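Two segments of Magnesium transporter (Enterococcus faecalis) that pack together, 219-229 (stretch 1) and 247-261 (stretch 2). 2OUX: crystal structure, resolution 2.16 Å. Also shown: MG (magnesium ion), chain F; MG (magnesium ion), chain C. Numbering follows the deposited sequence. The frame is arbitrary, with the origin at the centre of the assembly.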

# COMPACT_ATOMS: atom_id res chain seq x y z
N ASP A 219 16.11 -5.30 -12.53
CA ASP A 219 15.38 -6.55 -12.51
C ASP A 219 14.25 -6.57 -11.49
O ASP A 219 14.46 -6.27 -10.32
CB ASP A 219 16.33 -7.70 -12.20
CG ASP A 219 15.62 -9.04 -12.14
OD1 ASP A 219 15.07 -9.46 -13.18
OD2 ASP A 219 15.60 -9.66 -11.06
N GLN A 220 13.06 -6.96 -11.94
CA GLN A 220 11.91 -7.00 -11.05
C GLN A 220 12.22 -7.56 -9.67
O GLN A 220 11.74 -7.04 -8.67
CB GLN A 220 10.75 -7.78 -11.69
CG GLN A 220 11.01 -9.25 -11.98
CD GLN A 220 9.84 -9.91 -12.69
OE1 GLN A 220 9.17 -9.27 -13.49
NE2 GLN A 220 9.60 -11.18 -12.41
N GLU A 221 13.04 -8.60 -9.59
CA GLU A 221 13.36 -9.15 -8.27
C GLU A 221 14.03 -8.10 -7.38
O GLU A 221 13.78 -8.06 -6.17
CB GLU A 221 14.26 -10.39 -8.39
CG GLU A 221 13.47 -11.70 -8.60
CD GLU A 221 14.29 -12.97 -8.36
OE1 GLU A 221 15.23 -13.24 -9.15
OE2 GLU A 221 13.99 -13.71 -7.39
N ASP A 222 14.86 -7.25 -7.97
CA ASP A 222 15.53 -6.21 -7.19
C ASP A 222 14.51 -5.18 -6.77
O ASP A 222 14.54 -4.67 -5.65
CB ASP A 222 16.65 -5.54 -8.01
CG ASP A 222 17.79 -6.50 -8.34
OD1 ASP A 222 18.12 -7.35 -7.48
OD2 ASP A 222 18.34 -6.40 -9.45
N VAL A 223 13.58 -4.88 -7.68
CA VAL A 223 12.54 -3.92 -7.40
C VAL A 223 11.71 -4.44 -6.24
O VAL A 223 11.44 -3.73 -5.28
CB VAL A 223 11.65 -3.71 -8.63
CG1 VAL A 223 10.42 -2.87 -8.27
CG2 VAL A 223 12.46 -3.01 -9.71
N ALA A 224 11.33 -5.71 -6.32
CA ALA A 224 10.54 -6.35 -5.28
C ALA A 224 11.27 -6.26 -3.94
O ALA A 224 10.65 -6.04 -2.90
CB ALA A 224 10.29 -7.80 -5.64
N GLN A 225 12.60 -6.44 -3.97
CA GLN A 225 13.38 -6.40 -2.73
C GLN A 225 13.33 -5.01 -2.09
O GLN A 225 13.27 -4.89 -0.87
CB GLN A 225 14.84 -6.79 -3.01
CG GLN A 225 15.68 -6.97 -1.74
CD GLN A 225 15.10 -8.01 -0.80
OE1 GLN A 225 14.65 -9.07 -1.24
NE2 GLN A 225 15.11 -7.72 0.49
N THR A 226 13.34 -3.98 -2.93
CA THR A 226 13.28 -2.61 -2.44
C THR A 226 11.93 -2.39 -1.75
O THR A 226 11.85 -1.77 -0.69
CB THR A 226 13.45 -1.59 -3.61
OG1 THR A 226 14.79 -1.66 -4.11
CG2 THR A 226 13.17 -0.16 -3.14
N ILE A 227 10.87 -2.91 -2.36
CA ILE A 227 9.53 -2.75 -1.81
C ILE A 227 9.42 -3.50 -0.50
O ILE A 227 8.75 -3.07 0.44
CB ILE A 227 8.46 -3.28 -2.80
CG1 ILE A 227 8.33 -2.34 -4.00
CG2 ILE A 227 7.11 -3.34 -2.10
CD1 ILE A 227 9.65 -1.80 -4.50
N ARG A 228 10.10 -4.64 -0.45
CA ARG A 228 10.10 -5.51 0.71
C ARG A 228 10.86 -4.84 1.85
O ARG A 228 10.39 -4.77 2.97
CB ARG A 228 10.77 -6.84 0.33
CG ARG A 228 10.52 -8.01 1.26
CD ARG A 228 10.26 -9.29 0.45
NE ARG A 228 11.14 -9.37 -0.72
CZ ARG A 228 11.05 -10.31 -1.66
NH1 ARG A 228 10.12 -11.25 -1.58
NH2 ARG A 228 11.90 -10.30 -2.69
N ASP A 229 12.04 -4.31 1.55
CA ASP A 229 12.84 -3.64 2.58
C ASP A 229 12.27 -2.33 3.11
O ASP A 229 12.22 -2.12 4.32
CB ASP A 229 14.25 -3.37 2.06
CG ASP A 229 15.05 -4.63 1.83
OD1 ASP A 229 14.83 -5.60 2.59
OD2 ASP A 229 15.90 -4.64 0.92
N ILE A 247 5.90 4.41 -11.89
CA ILE A 247 5.93 3.82 -10.56
C ILE A 247 5.55 2.36 -10.64
O ILE A 247 4.81 1.94 -11.53
CB ILE A 247 4.92 4.50 -9.61
CG1 ILE A 247 3.53 4.52 -10.27
CG2 ILE A 247 5.40 5.90 -9.24
CD1 ILE A 247 2.42 4.92 -9.33
N VAL A 248 6.07 1.60 -9.68
CA VAL A 248 5.77 0.18 -9.58
C VAL A 248 5.06 0.07 -8.23
O VAL A 248 5.60 0.48 -7.21
CB VAL A 248 7.07 -0.65 -9.57
CG1 VAL A 248 6.79 -2.06 -9.18
CG2 VAL A 248 7.70 -0.62 -10.95
N THR A 249 3.85 -0.49 -8.25
CA THR A 249 3.04 -0.61 -7.05
C THR A 249 3.15 -1.96 -6.34
O THR A 249 3.40 -2.98 -6.97
CB THR A 249 1.57 -0.32 -7.39
OG1 THR A 249 1.14 -1.20 -8.44
CG2 THR A 249 1.44 1.11 -7.87
N VAL A 250 2.92 -1.95 -5.03
CA VAL A 250 3.04 -3.18 -4.25
C VAL A 250 2.12 -4.31 -4.70
O VAL A 250 2.48 -5.48 -4.55
CB VAL A 250 2.80 -2.92 -2.74
CG1 VAL A 250 1.33 -2.58 -2.46
CG2 VAL A 250 3.22 -4.13 -1.94
N ASP A 251 0.95 -3.99 -5.22
CA ASP A 251 0.04 -5.05 -5.65
C ASP A 251 0.61 -5.85 -6.82
O ASP A 251 0.41 -7.07 -6.89
CB ASP A 251 -1.33 -4.48 -6.03
CG ASP A 251 -1.23 -3.43 -7.10
OD1 ASP A 251 -1.93 -3.57 -8.13
OD2 ASP A 251 -0.47 -2.45 -6.90
N ASP A 252 1.32 -5.18 -7.72
CA ASP A 252 1.93 -5.88 -8.85
C ASP A 252 3.19 -6.62 -8.40
O ASP A 252 3.51 -7.69 -8.92
CB ASP A 252 2.29 -4.90 -9.96
CG ASP A 252 1.07 -4.32 -10.63
OD1 ASP A 252 0.01 -4.99 -10.72
OD2 ASP A 252 1.20 -3.17 -11.09
N ILE A 253 3.91 -6.05 -7.44
CA ILE A 253 5.11 -6.70 -6.93
C ILE A 253 4.74 -8.02 -6.30
O ILE A 253 5.50 -8.98 -6.37
CB ILE A 253 5.84 -5.79 -5.91
CG1 ILE A 253 6.72 -4.82 -6.68
CG2 ILE A 253 6.68 -6.61 -4.93
CD1 ILE A 253 6.39 -3.35 -6.35
N ILE A 254 3.57 -8.09 -5.68
CA ILE A 254 3.17 -9.34 -5.08
C ILE A 254 3.03 -10.40 -6.17
O ILE A 254 3.44 -11.55 -5.97
CB ILE A 254 1.85 -9.19 -4.29
CG1 ILE A 254 2.15 -8.49 -2.95
CG2 ILE A 254 1.22 -10.56 -4.07
CD1 ILE A 254 0.94 -8.06 -2.16
N ASP A 255 2.48 -10.02 -7.32
CA ASP A 255 2.32 -10.98 -8.42
C ASP A 255 3.70 -11.39 -8.91
O ASP A 255 3.94 -12.55 -9.23
CB ASP A 255 1.53 -10.38 -9.58
CG ASP A 255 0.06 -10.19 -9.26
OD1 ASP A 255 -0.46 -10.82 -8.32
OD2 ASP A 255 -0.60 -9.40 -9.97
N VAL A 256 4.61 -10.43 -8.99
CA VAL A 256 5.97 -10.71 -9.41
C VAL A 256 6.57 -11.72 -8.43
O VAL A 256 7.14 -12.72 -8.85
CB VAL A 256 6.81 -9.42 -9.41
CG1 VAL A 256 8.29 -9.77 -9.52
CG2 VAL A 256 6.39 -8.55 -10.58
N ILE A 257 6.41 -11.45 -7.14
CA ILE A 257 6.94 -12.35 -6.11
C ILE A 257 6.32 -13.74 -6.27
O ILE A 257 7.00 -14.76 -6.10
CB ILE A 257 6.64 -11.83 -4.68
CG1 ILE A 257 7.46 -10.57 -4.39
CG2 ILE A 257 6.99 -12.90 -3.64
CD1 ILE A 257 7.03 -9.83 -3.15
N ASP A 258 5.03 -13.79 -6.58
CA ASP A 258 4.35 -15.06 -6.76
C ASP A 258 4.98 -15.82 -7.92
O ASP A 258 5.15 -17.04 -7.86
CB ASP A 258 2.85 -14.87 -7.02
CG ASP A 258 2.05 -14.61 -5.74
OD1 ASP A 258 2.45 -15.14 -4.68
OD2 ASP A 258 1.02 -13.91 -5.80
N ASP A 259 5.33 -15.09 -8.98
CA ASP A 259 5.93 -15.71 -10.14
C ASP A 259 7.33 -16.25 -9.86
O ASP A 259 7.65 -17.39 -10.19
CB ASP A 259 5.99 -14.72 -11.31
CG ASP A 259 4.60 -14.37 -11.85
OD1 ASP A 259 3.65 -15.14 -11.60
OD2 ASP A 259 4.47 -13.33 -12.53
N GLU A 260 8.17 -15.43 -9.24
CA GLU A 260 9.53 -15.86 -8.92
C GLU A 260 9.56 -17.14 -8.08
O GLU A 260 10.41 -18.01 -8.28
CB GLU A 260 10.27 -14.75 -8.19
CG GLU A 260 10.61 -13.56 -9.08
CD GLU A 260 11.50 -13.95 -10.25
OE1 GLU A 260 12.20 -14.98 -10.15
OE2 GLU A 260 11.51 -13.21 -11.26
N ALA A 261 8.62 -17.25 -7.15
CA ALA A 261 8.53 -18.42 -6.29
C ALA A 261 8.17 -19.66 -7.10
O ALA A 261 8.92 -20.64 -7.12
CB ALA A 261 7.50 -18.19 -5.21
MG MG F . -0.34 -1.82 -11.80
MG MG C . 9.01 -5.43 4.28
O HOH W 1 10.52 -4.55 5.87
O HOH W 2 10.07 -7.40 4.40
O HOH W 3 7.29 -6.24 3.32
O HOH W 4 8.10 -6.03 6.08
O HOH W 5 -2.12 -0.69 -12.76

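The contact sets helix 220-229 against helix 250-261 and the end of the strand before it, with the helix directions 124° apart and the axes 9.8 Å apart at their closest. Stretch 1 opens with Asp 219 at the N-cap, where OD2 accepts a weak capping bond from Glu 221 N (3.1 Å). Gln 220 makes the one hydrogen bond across the contact. With chi1 p and chi2 t, its side chain reaches over Val 256, NE2 lying 3.5 Å from Val 256 CG1, and NE2 then donates to Glu 260 OE2 at 3.0 Å. A long amide suits this buried place, since its aliphatic part can pack while its end meets a carboxylate. Glu 221 is less favourable: its OE2 lies 3.5 Å from Glu 260 OE1, like charges tolerated at the exposed border.

Val 223 points inward, and its CG1 meets Val 248 CG1 at 3.8 Å, linking the helix to the strand, while the same CG1 lies 4.5 Å from Ile 253 CG1 on the second helix. One residue on, Ala 224 sits where the backbones come nearest, its CA 5.7 Å from Ile 253 CA. A lone methyl fits that narrow gap: CB packs 3.9 Å from Ile 253 CG2 and 4.2 Å from Ile 257 CG1.

Ile 227 returns to the interface as a larger apolar side chain where the backbones are wider apart, its CA 6.9 Å from Val 250 CA. Its CG2 lies 4.0 Å from Val 250 CG2, and its CG1 approaches Ile 253 CD1 tightly at 3.2 Å. Arg 228 starts sideways, yet its end comes nearer, bringing NH1 to 3.7 Å from Ile 257 CD1. The rule is legible: small where the backbones are close, branched aliphatics beside it, polar groups at the ends. In all, 539 Å² is buried.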